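PDB 1YT8: thiosulfate sulfurtransferase from Pseudomonas aeruginosa, which probably transfers sulfane sulfur from thiosulfate to cyanide, as rhodaneses do, through a chain built of four rhodanese-like repeats. Local coordinates for residues A[30-38]-A[486-494]; A[433-444]-A[456-466]. All coordinates share one frame; numbering follows the deposited sequence.

Interaction 1 of 2, residues A[30-38]-A[486-494]; sequences REEDPFAQA and RIDRYRRPY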
loop_
_atom_site.group_PDB
_atom_site.type_symbol
_atom_site.label_atom_id
_atom_site.label_comp_id
_atom_site.label_asym_id
_atom_site.label_seq_id
_atom_site.Cartn_x
_atom_site.Cartn_y
_atom_site.Cartn_z
ATOM N N ARG A 30 -3.950 -4.489 14.783
ATOM C CA ARG A 30 -3.643 -3.282 15.546
ATOM C C ARG A 30 -3.570 -2.120 14.554
ATOM O O ARG A 30 -3.632 -2.332 13.340
ATOM C CB ARG A 30 -2.287 -3.416 16.242
ATOM C CG ARG A 30 -2.208 -4.499 17.306
ATOM C CD ARG A 30 -0.785 -4.621 17.831
ATOM N NE ARG A 30 0.128 -5.181 16.836
ATOM C CZ ARG A 30 1.452 -5.176 16.950
ATOM N NH1 ARG A 30 2.029 -4.635 18.019
ATOM N NH2 ARG A 30 2.202 -5.715 15.999
ATOM N N GLU A 31 -3.448 -0.898 15.065
ATOM C CA GLU A 31 -3.321 0.271 14.203
ATOM C C GLU A 31 -1.951 0.188 13.524
ATOM O O GLU A 31 -1.084 -0.578 13.955
ATOM C CB GLU A 31 -3.418 1.562 15.018
ATOM C CG GLU A 31 -4.769 1.788 15.703
ATOM C CD GLU A 31 -5.923 1.866 14.719
ATOM O OE1 GLU A 31 -5.742 2.449 13.627
ATOM O OE2 GLU A 31 -7.022 1.364 15.039
ATOM N N GLU A 32 -1.747 0.990 12.483
ATOM C CA GLU A 32 -0.493 0.952 11.741
ATOM C C GLU A 32 0.781 1.270 12.519
ATOM O O GLU A 32 1.793 0.599 12.327
ATOM C CB GLU A 32 -0.568 1.858 10.502
ATOM C CG GLU A 32 0.590 1.619 9.527
ATOM C CD GLU A 32 0.544 2.503 8.293
ATOM O OE1 GLU A 32 0.646 3.740 8.438
ATOM O OE2 GLU A 32 0.417 1.959 7.174
ATOM N N ASP A 33 0.759 2.272 13.397
ATOM C CA ASP A 33 1.988 2.586 14.117
ATOM C C ASP A 33 2.487 1.416 14.972
ATOM O O ASP A 33 3.671 1.093 14.942
ATOM C CB ASP A 33 1.838 3.851 14.966
ATOM C CG ASP A 33 3.184 4.417 15.383
ATOM O OD1 ASP A 33 4.055 4.588 14.502
ATOM O OD2 ASP A 33 3.378 4.688 16.583
ATOM N N PRO A 34 1.604 0.779 15.759
ATOM C CA PRO A 34 2.138 -0.343 16.543
ATOM C C PRO A 34 2.568 -1.509 15.636
ATOM O O PRO A 34 3.536 -2.206 15.927
ATOM C CB PRO A 34 0.991 -0.693 17.498
ATOM C CG PRO A 34 -0.230 -0.073 16.868
ATOM C CD PRO A 34 0.285 1.196 16.262
ATOM N N PHE A 35 1.849 -1.701 14.532
ATOM C CA PHE A 35 2.184 -2.747 13.562
ATOM C C PHE A 35 3.609 -2.501 13.071
ATOM O O PHE A 35 4.429 -3.411 13.014
ATOM C CB PHE A 35 1.222 -2.678 12.366
ATOM C CG PHE A 35 1.709 -3.406 11.133
ATOM C CD1 PHE A 35 1.661 -4.795 11.055
ATOM C CD2 PHE A 35 2.187 -2.691 10.034
ATOM C CE1 PHE A 35 2.079 -5.465 9.895
ATOM C CE2 PHE A 35 2.606 -3.348 8.877
ATOM C CZ PHE A 35 2.551 -4.738 8.806
ATOM N N ALA A 36 3.895 -1.249 12.734
ATOM C CA ALA A 36 5.202 -0.864 12.222
ATOM C C ALA A 36 6.369 -1.047 13.193
ATOM O O ALA A 36 7.525 -0.956 12.787
ATOM C CB ALA A 36 5.154 0.576 11.734
ATOM N N GLN A 37 6.083 -1.304 14.467
ATOM C CA GLN A 37 7.162 -1.501 15.436
ATOM C C GLN A 37 7.647 -2.948 15.477
ATOM O O GLN A 37 8.804 -3.208 15.809
ATOM C CB GLN A 37 6.718 -1.067 16.839
ATOM C CG GLN A 37 6.142 0.341 16.880
ATOM C CD GLN A 37 7.005 1.352 16.137
ATOM O OE1 GLN A 37 6.496 2.186 15.380
ATOM N NE2 GLN A 37 8.314 1.288 16.352
ATOM N N ALA A 38 6.766 -3.886 15.133
ATOM C CA ALA A 38 7.122 -5.302 15.135
ATOM C C ALA A 38 6.013 -6.191 14.576
ATOM O O ALA A 38 4.871 -6.144 15.033
ATOM C CB ALA A 38 7.477 -5.749 16.553
ATOM N N ARG A 486 -2.858 9.390 18.522
ATOM C CA ARG A 486 -2.626 9.359 17.078
ATOM C C ARG A 486 -1.625 8.281 16.686
ATOM O O ARG A 486 -0.450 8.566 16.454
ATOM C CB ARG A 486 -2.126 10.714 16.561
ATOM C CG ARG A 486 -3.178 11.805 16.533
ATOM C CD ARG A 486 -2.663 13.065 15.842
ATOM N NE ARG A 486 -2.458 12.880 14.407
ATOM C CZ ARG A 486 -2.075 13.849 13.577
ATOM N NH1 ARG A 486 -1.853 15.070 14.043
ATOM N NH2 ARG A 486 -1.929 13.603 12.281
ATOM N N ILE A 487 -2.098 7.043 16.613
ATOM C CA ILE A 487 -1.249 5.917 16.238
ATOM C C ILE A 487 -1.776 5.244 14.973
ATOM O O ILE A 487 -1.336 4.148 14.619
ATOM C CB ILE A 487 -1.207 4.859 17.360
ATOM C CG1 ILE A 487 -2.631 4.385 17.679
ATOM C CG2 ILE A 487 -0.526 5.436 18.595
ATOM C CD1 ILE A 487 -2.700 3.219 18.652
ATOM N N ASP A 488 -2.710 5.903 14.289
ATOM C CA ASP A 488 -3.298 5.326 13.092
ATOM C C ASP A 488 -2.395 5.334 11.863
ATOM O O ASP A 488 -2.687 4.655 10.880
ATOM C CB ASP A 488 -4.660 5.983 12.785
ATOM C CG ASP A 488 -4.574 7.486 12.544
ATOM O OD1 ASP A 488 -3.717 8.164 13.145
ATOM O OD2 ASP A 488 -5.402 7.997 11.762
ATOM N N ARG A 489 -1.292 6.077 11.924
ATOM C CA ARG A 489 -0.356 6.121 10.804
ATOM C C ARG A 489 1.109 6.087 11.225
ATOM O O ARG A 489 1.537 6.827 12.108
ATOM C CB ARG A 489 -0.593 7.361 9.933
ATOM C CG ARG A 489 0.493 7.548 8.872
ATOM C CD ARG A 489 0.173 8.633 7.864
ATOM N NE ARG A 489 1.265 8.788 6.903
ATOM C CZ ARG A 489 2.455 9.303 7.197
ATOM N NH1 ARG A 489 2.712 9.729 8.428
ATOM N NH2 ARG A 489 3.401 9.369 6.267
ATOM N N TYR A 490 1.878 5.217 10.579
ATOM C CA TYR A 490 3.304 5.108 10.855
ATOM C C TYR A 490 4.003 6.244 10.116
ATOM O O TYR A 490 3.791 6.434 8.918
ATOM C CB TYR A 490 3.841 3.764 10.356
ATOM C CG TYR A 490 5.353 3.691 10.303
ATOM C CD1 TYR A 490 6.127 3.951 11.435
ATOM C CD2 TYR A 490 6.010 3.344 9.121
ATOM C CE1 TYR A 490 7.528 3.865 11.390
ATOM C CE2 TYR A 490 7.408 3.257 9.064
ATOM C CZ TYR A 490 8.158 3.517 10.200
ATOM O OH TYR A 490 9.535 3.419 10.148
ATOM N N ARG A 491 4.825 7.000 10.834
ATOM C CA ARG A 491 5.554 8.118 10.243
ATOM C C ARG A 491 6.716 7.579 9.408
ATOM O O ARG A 491 7.812 7.364 9.916
ATOM C CB ARG A 491 6.080 9.034 11.352
ATOM C CG ARG A 491 6.712 10.327 10.871
ATOM C CD ARG A 491 7.215 11.149 12.054
ATOM N NE ARG A 491 7.746 12.449 11.652
ATOM C CZ ARG A 491 8.266 13.335 12.498
ATOM N NH1 ARG A 491 8.323 13.060 13.795
ATOM N NH2 ARG A 491 8.732 14.494 12.049
ATOM N N ARG A 492 6.464 7.351 8.124
ATOM C CA ARG A 492 7.487 6.831 7.226
ATOM C C ARG A 492 8.628 7.839 7.045
ATOM O O ARG A 492 8.415 8.957 6.581
ATOM C CB ARG A 492 6.848 6.488 5.877
ATOM C CG ARG A 492 5.761 5.411 5.970
ATOM C CD ARG A 492 4.799 5.502 4.799
ATOM N NE ARG A 492 3.886 4.363 4.696
ATOM C CZ ARG A 492 2.904 4.090 5.552
ATOM N NH1 ARG A 492 2.685 4.870 6.603
ATOM N NH2 ARG A 492 2.128 3.033 5.346
ATOM N N PRO A 493 9.858 7.450 7.410
ATOM C CA PRO A 493 11.026 8.330 7.286
ATOM C C PRO A 493 11.342 8.683 5.839
ATOM O O PRO A 493 12.084 9.624 5.572
ATOM C CB PRO A 493 12.150 7.509 7.924
ATOM C CG PRO A 493 11.433 6.612 8.873
ATOM C CD PRO A 493 10.233 6.189 8.070
ATOM N N TYR A 494 10.769 7.927 4.906
ATOM C CA TYR A 494 11.011 8.163 3.488
ATOM C C TYR A 494 9.899 8.936 2.782
ATOM O O TYR A 494 9.845 8.969 1.551
ATOM C CB TYR A 494 11.266 6.829 2.777
ATOM C CG TYR A 494 10.147 5.834 2.934
ATOM C CD1 TYR A 494 9.149 5.720 1.969
ATOM C CD2 TYR A 494 10.090 4.994 4.046
ATOM C CE1 TYR A 494 8.120 4.786 2.102
ATOM C CE2 TYR A 494 9.064 4.061 4.192
ATOM C CZ TYR A 494 8.086 3.961 3.213
ATOM O OH TYR A 494 7.087 3.025 3.333
HETATM O O HOH W 1 -4.208 2.441 11.350
HETATM O O HOH W 2 5.225 6.706 13.584
HETATM O O HOH W 3 2.284 7.470 16.465
#

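Interaction 2 of 2, residues A[433-444]-A[456-466]; sequences YVLTCGSSLLAR and KPVFLLDGGTS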
loop_
_atom_site.group_PDB
_atom_site.type_symbol
_atom_site.label_atom_id
_atom_site.label_comp_id
_atom_site.label_asym_id
_atom_site.label_seq_id
_atom_site.Cartn_x
_atom_site.Cartn_y
_atom_site.Cartn_z
ATOM N N TYR A 433 -25.195 11.244 20.221
ATOM C CA TYR A 433 -23.954 11.194 19.457
ATOM C C TYR A 433 -24.237 11.258 17.966
ATOM O O TYR A 433 -25.228 10.709 17.488
ATOM C CB TYR A 433 -23.204 9.890 19.734
ATOM C CG TYR A 433 -22.649 9.750 21.127
ATOM C CD1 TYR A 433 -21.351 10.164 21.430
ATOM C CD2 TYR A 433 -23.412 9.178 22.142
ATOM C CE1 TYR A 433 -20.828 10.005 22.711
ATOM C CE2 TYR A 433 -22.902 9.018 23.423
ATOM C CZ TYR A 433 -21.611 9.432 23.702
ATOM O OH TYR A 433 -21.119 9.273 24.974
ATOM N N VAL A 434 -23.353 11.930 17.239
ATOM C CA VAL A 434 -23.459 12.033 15.794
ATOM C C VAL A 434 -22.090 11.602 15.275
ATOM O O VAL A 434 -21.070 12.182 15.646
ATOM C CB VAL A 434 -23.759 13.471 15.335
ATOM C CG1 VAL A 434 -23.771 13.527 13.809
ATOM C CG2 VAL A 434 -25.113 13.922 15.884
ATOM N N LEU A 435 -22.069 10.571 14.437
ATOM C CA LEU A 435 -20.809 10.058 13.908
ATOM C C LEU A 435 -20.545 10.537 12.484
ATOM O O LEU A 435 -21.464 10.646 11.673
ATOM C CB LEU A 435 -20.818 8.526 13.941
ATOM C CG LEU A 435 -21.424 7.868 15.191
ATOM C CD1 LEU A 435 -21.222 6.363 15.091
ATOM C CD2 LEU A 435 -20.784 8.409 16.464
ATOM N N THR A 436 -19.282 10.820 12.183
ATOM C CA THR A 436 -18.921 11.278 10.851
ATOM C C THR A 436 -17.538 10.779 10.443
ATOM O O THR A 436 -16.810 10.184 11.233
ATOM C CB THR A 436 -18.923 12.830 10.773
ATOM O OG1 THR A 436 -18.794 13.249 9.407
ATOM C CG2 THR A 436 -17.760 13.410 11.573
ATOM N N CYS A 437 -17.213 11.020 9.182
ATOM C CA CYS A 437 -15.921 10.692 8.595
ATOM C C CYS A 437 -16.000 11.352 7.228
ATOM O O CYS A 437 -16.950 12.093 6.962
ATOM C CB CYS A 437 -15.695 9.173 8.483
ATOM S SG CYS A 437 -16.757 8.259 7.349
ATOM N N GLY A 438 -15.020 11.104 6.368
ATOM C CA GLY A 438 -15.035 11.727 5.057
ATOM C C GLY A 438 -16.369 11.693 4.333
ATOM O O GLY A 438 -16.897 12.734 3.932
ATOM N N SER A 439 -16.931 10.498 4.184
ATOM C CA SER A 439 -18.190 10.321 3.471
ATOM C C SER A 439 -19.299 9.686 4.303
ATOM O O SER A 439 -20.420 9.551 3.820
ATOM C CB SER A 439 -17.947 9.445 2.247
ATOM O OG SER A 439 -17.523 8.151 2.658
ATOM N N SER A 440 -18.963 9.285 5.529
ATOM C CA SER A 440 -19.875 8.634 6.481
ATOM C C SER A 440 -19.787 7.111 6.385
ATOM O O SER A 440 -20.415 6.396 7.165
ATOM C CB SER A 440 -21.334 9.063 6.267
ATOM O OG SER A 440 -21.938 8.350 5.195
ATOM N N LEU A 441 -18.993 6.615 5.441
ATOM C CA LEU A 441 -18.853 5.175 5.251
ATOM C C LEU A 441 -18.308 4.429 6.465
ATOM O O LEU A 441 -18.924 3.475 6.937
ATOM C CB LEU A 441 -17.965 4.874 4.041
ATOM C CG LEU A 441 -17.762 3.378 3.767
ATOM C CD1 LEU A 441 -19.113 2.694 3.602
ATOM C CD2 LEU A 441 -16.911 3.196 2.521
ATOM N N LEU A 442 -17.150 4.849 6.964
ATOM C CA LEU A 442 -16.569 4.175 8.117
ATOM C C LEU A 442 -17.383 4.402 9.383
ATOM O O LEU A 442 -17.534 3.495 10.199
ATOM C CB LEU A 442 -15.130 4.634 8.348
ATOM C CG LEU A 442 -14.460 4.003 9.578
ATOM C CD1 LEU A 442 -14.710 2.496 9.605
ATOM C CD2 LEU A 442 -12.966 4.303 9.555
ATOM N N ALA A 443 -17.914 5.609 9.540
ATOM C CA ALA A 443 -18.709 5.935 10.720
ATOM C C ALA A 443 -19.959 5.059 10.833
ATOM O O ALA A 443 -20.388 4.724 11.941
ATOM C CB ALA A 443 -19.099 7.415 10.696
ATOM N N ARG A 444 -20.533 4.691 9.691
ATOM C CA ARG A 444 -21.730 3.852 9.662
ATOM C C ARG A 444 -21.484 2.496 10.327
ATOM O O ARG A 444 -22.351 1.972 11.023
ATOM C CB ARG A 444 -22.200 3.638 8.214
ATOM C CG ARG A 444 -23.433 2.737 8.082
ATOM C CD ARG A 444 -23.842 2.533 6.625
ATOM N NE ARG A 444 -24.479 3.709 6.028
ATOM C CZ ARG A 444 -25.755 4.047 6.204
ATOM N NH1 ARG A 444 -26.550 3.298 6.962
ATOM N NH2 ARG A 444 -26.242 5.132 5.618
ATOM N N LYS A 456 -26.889 5.498 24.521
ATOM C CA LYS A 456 -27.471 6.789 24.158
ATOM C C LYS A 456 -27.897 6.814 22.690
ATOM O O LYS A 456 -27.526 5.936 21.910
ATOM C CB LYS A 456 -26.447 7.909 24.395
ATOM C CG LYS A 456 -26.024 8.110 25.846
ATOM C CD LYS A 456 -27.178 8.663 26.683
ATOM C CE LYS A 456 -26.721 9.047 28.079
ATOM N NZ LYS A 456 -26.141 7.883 28.804
ATOM N N PRO A 457 -28.690 7.827 22.297
ATOM C CA PRO A 457 -29.144 7.943 20.907
ATOM C C PRO A 457 -27.924 8.207 20.023
ATOM O O PRO A 457 -27.105 9.074 20.336
ATOM C CB PRO A 457 -30.086 9.149 20.949
ATOM C CG PRO A 457 -30.599 9.144 22.356
ATOM C CD PRO A 457 -29.354 8.831 23.148
ATOM N N VAL A 458 -27.795 7.456 18.934
ATOM C CA VAL A 458 -26.661 7.636 18.029
ATOM C C VAL A 458 -27.152 7.854 16.606
ATOM O O VAL A 458 -28.037 7.139 16.126
ATOM C CB VAL A 458 -25.710 6.406 18.057
ATOM C CG1 VAL A 458 -24.521 6.642 17.128
ATOM C CG2 VAL A 458 -25.220 6.157 19.475
ATOM N N PHE A 459 -26.575 8.851 15.939
ATOM C CA PHE A 459 -26.938 9.196 14.569
ATOM C C PHE A 459 -25.726 9.255 13.650
ATOM O O PHE A 459 -24.595 9.441 14.105
ATOM C CB PHE A 459 -27.634 10.556 14.542
ATOM C CG PHE A 459 -28.979 10.556 15.199
ATOM C CD1 PHE A 459 -30.138 10.445 14.439
ATOM C CD2 PHE A 459 -29.086 10.637 16.584
ATOM C CE1 PHE A 459 -31.391 10.416 15.056
ATOM C CE2 PHE A 459 -30.333 10.607 17.207
ATOM C CZ PHE A 459 -31.484 10.496 16.441
ATOM N N LEU A 460 -25.983 9.107 12.355
ATOM C CA LEU A 460 -24.941 9.161 11.338
ATOM C C LEU A 460 -25.145 10.421 10.507
ATOM O O LEU A 460 -26.246 10.676 10.017
ATOM C CB LEU A 460 -25.028 7.940 10.418
ATOM C CG LEU A 460 -24.006 7.870 9.281
ATOM C CD1 LEU A 460 -22.612 7.686 9.869
ATOM C CD2 LEU A 460 -24.347 6.703 8.345
ATOM N N LEU A 461 -24.089 11.214 10.359
ATOM C CA LEU A 461 -24.180 12.429 9.562
ATOM C C LEU A 461 -24.324 12.025 8.098
ATOM O O LEU A 461 -23.439 11.374 7.534
ATOM C CB LEU A 461 -22.926 13.286 9.748
ATOM C CG LEU A 461 -22.899 14.613 8.983
ATOM C CD1 LEU A 461 -24.104 15.454 9.377
ATOM C CD2 LEU A 461 -21.610 15.362 9.294
ATOM N N ASP A 462 -25.448 12.405 7.496
ATOM C CA ASP A 462 -25.744 12.089 6.102
ATOM C C ASP A 462 -24.697 12.706 5.177
ATOM O O ASP A 462 -24.650 13.924 5.017
ATOM C CB ASP A 462 -27.125 12.639 5.730
ATOM C CG ASP A 462 -27.770 11.890 4.573
ATOM O OD1 ASP A 462 -27.051 11.476 3.638
ATOM O OD2 ASP A 462 -29.008 11.727 4.597
ATOM N N GLY A 463 -23.857 11.869 4.576
ATOM C CA GLY A 463 -22.836 12.375 3.671
ATOM C C GLY A 463 -21.514 12.730 4.332
ATOM O O GLY A 463 -20.571 13.165 3.664
ATOM N N GLY A 464 -21.442 12.558 5.648
ATOM C CA GLY A 464 -20.216 12.854 6.366
ATOM C C GLY A 464 -19.741 14.295 6.313
ATOM O O GLY A 464 -20.481 15.202 5.930
ATOM N N THR A 465 -18.485 14.500 6.695
ATOM C CA THR A 465 -17.888 15.828 6.724
ATOM C C THR A 465 -17.881 16.499 5.352
ATOM O O THR A 465 -17.970 17.724 5.255
ATOM C CB THR A 465 -16.455 15.757 7.284
ATOM O OG1 THR A 465 -16.484 15.122 8.571
ATOM C CG2 THR A 465 -15.860 17.154 7.430
ATOM N N SER A 466 -17.783 15.702 4.292
ATOM C CA SER A 466 -17.787 16.254 2.941
ATOM C C SER A 466 -19.103 16.972 2.667
ATOM O O SER A 466 -19.125 18.022 2.020
ATOM C CB SER A 466 -17.577 15.145 1.906
ATOM O OG SER A 466 -16.236 14.693 1.923
HETATM O O HOH W 4 -24.973 9.063 4.557
#

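Interaction 1 of 2, residues A[30-38]-A[486-494]
The phenol ring of Tyr-490 has the methyl of Ala-36 over one face, a CH-pi contact with CB 3.7 Å from the ring centroid and 25° off the normal; toward the rim of the opposite face lies the backbone N of Arg-492, from the same segment. At the ring edge, in plane, sits OD1 of Asp-33, its carboxylate nearly coplanar with the ring. A second flat group, the Arg-492 guanidinium, meets Glu-32 end-on in a salt bridge of two hydrogen bonds, both oxygens at its edge: NH1 reaches Glu-32 OE1 at 3.0 Å and NH2 Glu-32 OE2 at 2.7 Å. Both nitrogens come from above the carboxylate, the two planes being 52° apart. With CG of Glu-32 anti to its backbone N (chi1 -167°) and the chain extended beyond it, OE1 also takes the backbone N of Tyr-490 at 2.9 Å, on the anti side. Asp-33 N donates to Ile-487 O (3.1 Å), and a water joins Glu-31 OE1, Glu-32 N and Asp-488 O; Glu-31 OE2 hydrogen-bonds to Ser-418 and Ser-49. Tyr-490 OH hydrogen-bonds to Asp-111 and Arg-110. Three N-H groups thus fix the rotation of the buried Glu-32 carboxylate, and the arginine probably keeps it ionised.

Interaction 2 of 2, residues A[433-444]-A[456-466]
Strands 433-436 and 458-461 are the two parallel strands of a right-handed beta-alpha-beta crossover in a rhodanese-like domain, joined through helix 441-454. Their short axes approach to 4.5 Å at a crossing angle of -33°, and the ladder pairs Tyr-433, Val-434 and Leu-435 with Val-458, Phe-459 and Leu-460. Four backbone bonds carry it, from Tyr-433 N to Pro-457 O (2.9 Å) through to Leu-461 N and Leu-435 O (3.0 Å). On the sheet face shared by Leu-435 and Leu-460, Leu-435 CG packs on Val-458 CG1. The trans setting of Leu-460 chi1 (179°) carries both methyls to the helix 441-454 side: CD1 meets Ala-443 CB (3.6 Å), while CD2 lies over one face of the Arg-444 guanidinium, whose NH1 hydrogen-bonds to Pro-374 O. Loop 437-440 lies against Gly-464, Thr-465 and Ser-466. Gly-464 CA makes a CA-H...O contact with Cys-437 O at 3.4 Å, and Thr-465 N donates to that oxygen. The hydroxyls of Thr-436 and Thr-465 are hydrogen-bonded at 3.1 Å between their OG1 atoms. Gly-438 O accepts twice from Ser-466, from N at 3.1 Å and from OG at 2.9 Å, on opposite faces of the carbonyl plane.

In the fold
From the N terminus, the chain soon passes 30-38, just after strand 25-28 of the first five-stranded parallel sheet; the partner 486-494 comes only after the fourth sheet is complete. Interaction 1 therefore closes a loop of 447 residues that holds strands 44-45, 66-69 and 91-94 of the first sheet and all of the second, third and fourth, tying the loop after helix 464-470 back to the first rhodanese-like domain. Interaction 2 is nested inside it and local: 11 residues, nearly all helical, separate 433-444 from 456-466 within the last rhodanese-like domain. The contacts do not touch; their centres lie about 25 Å apart, their nearest atoms about 8 Å. Asp-488 with Ser-401 and Glu-31 with Ser-418 hydrogen-bond interaction 1 to that domain.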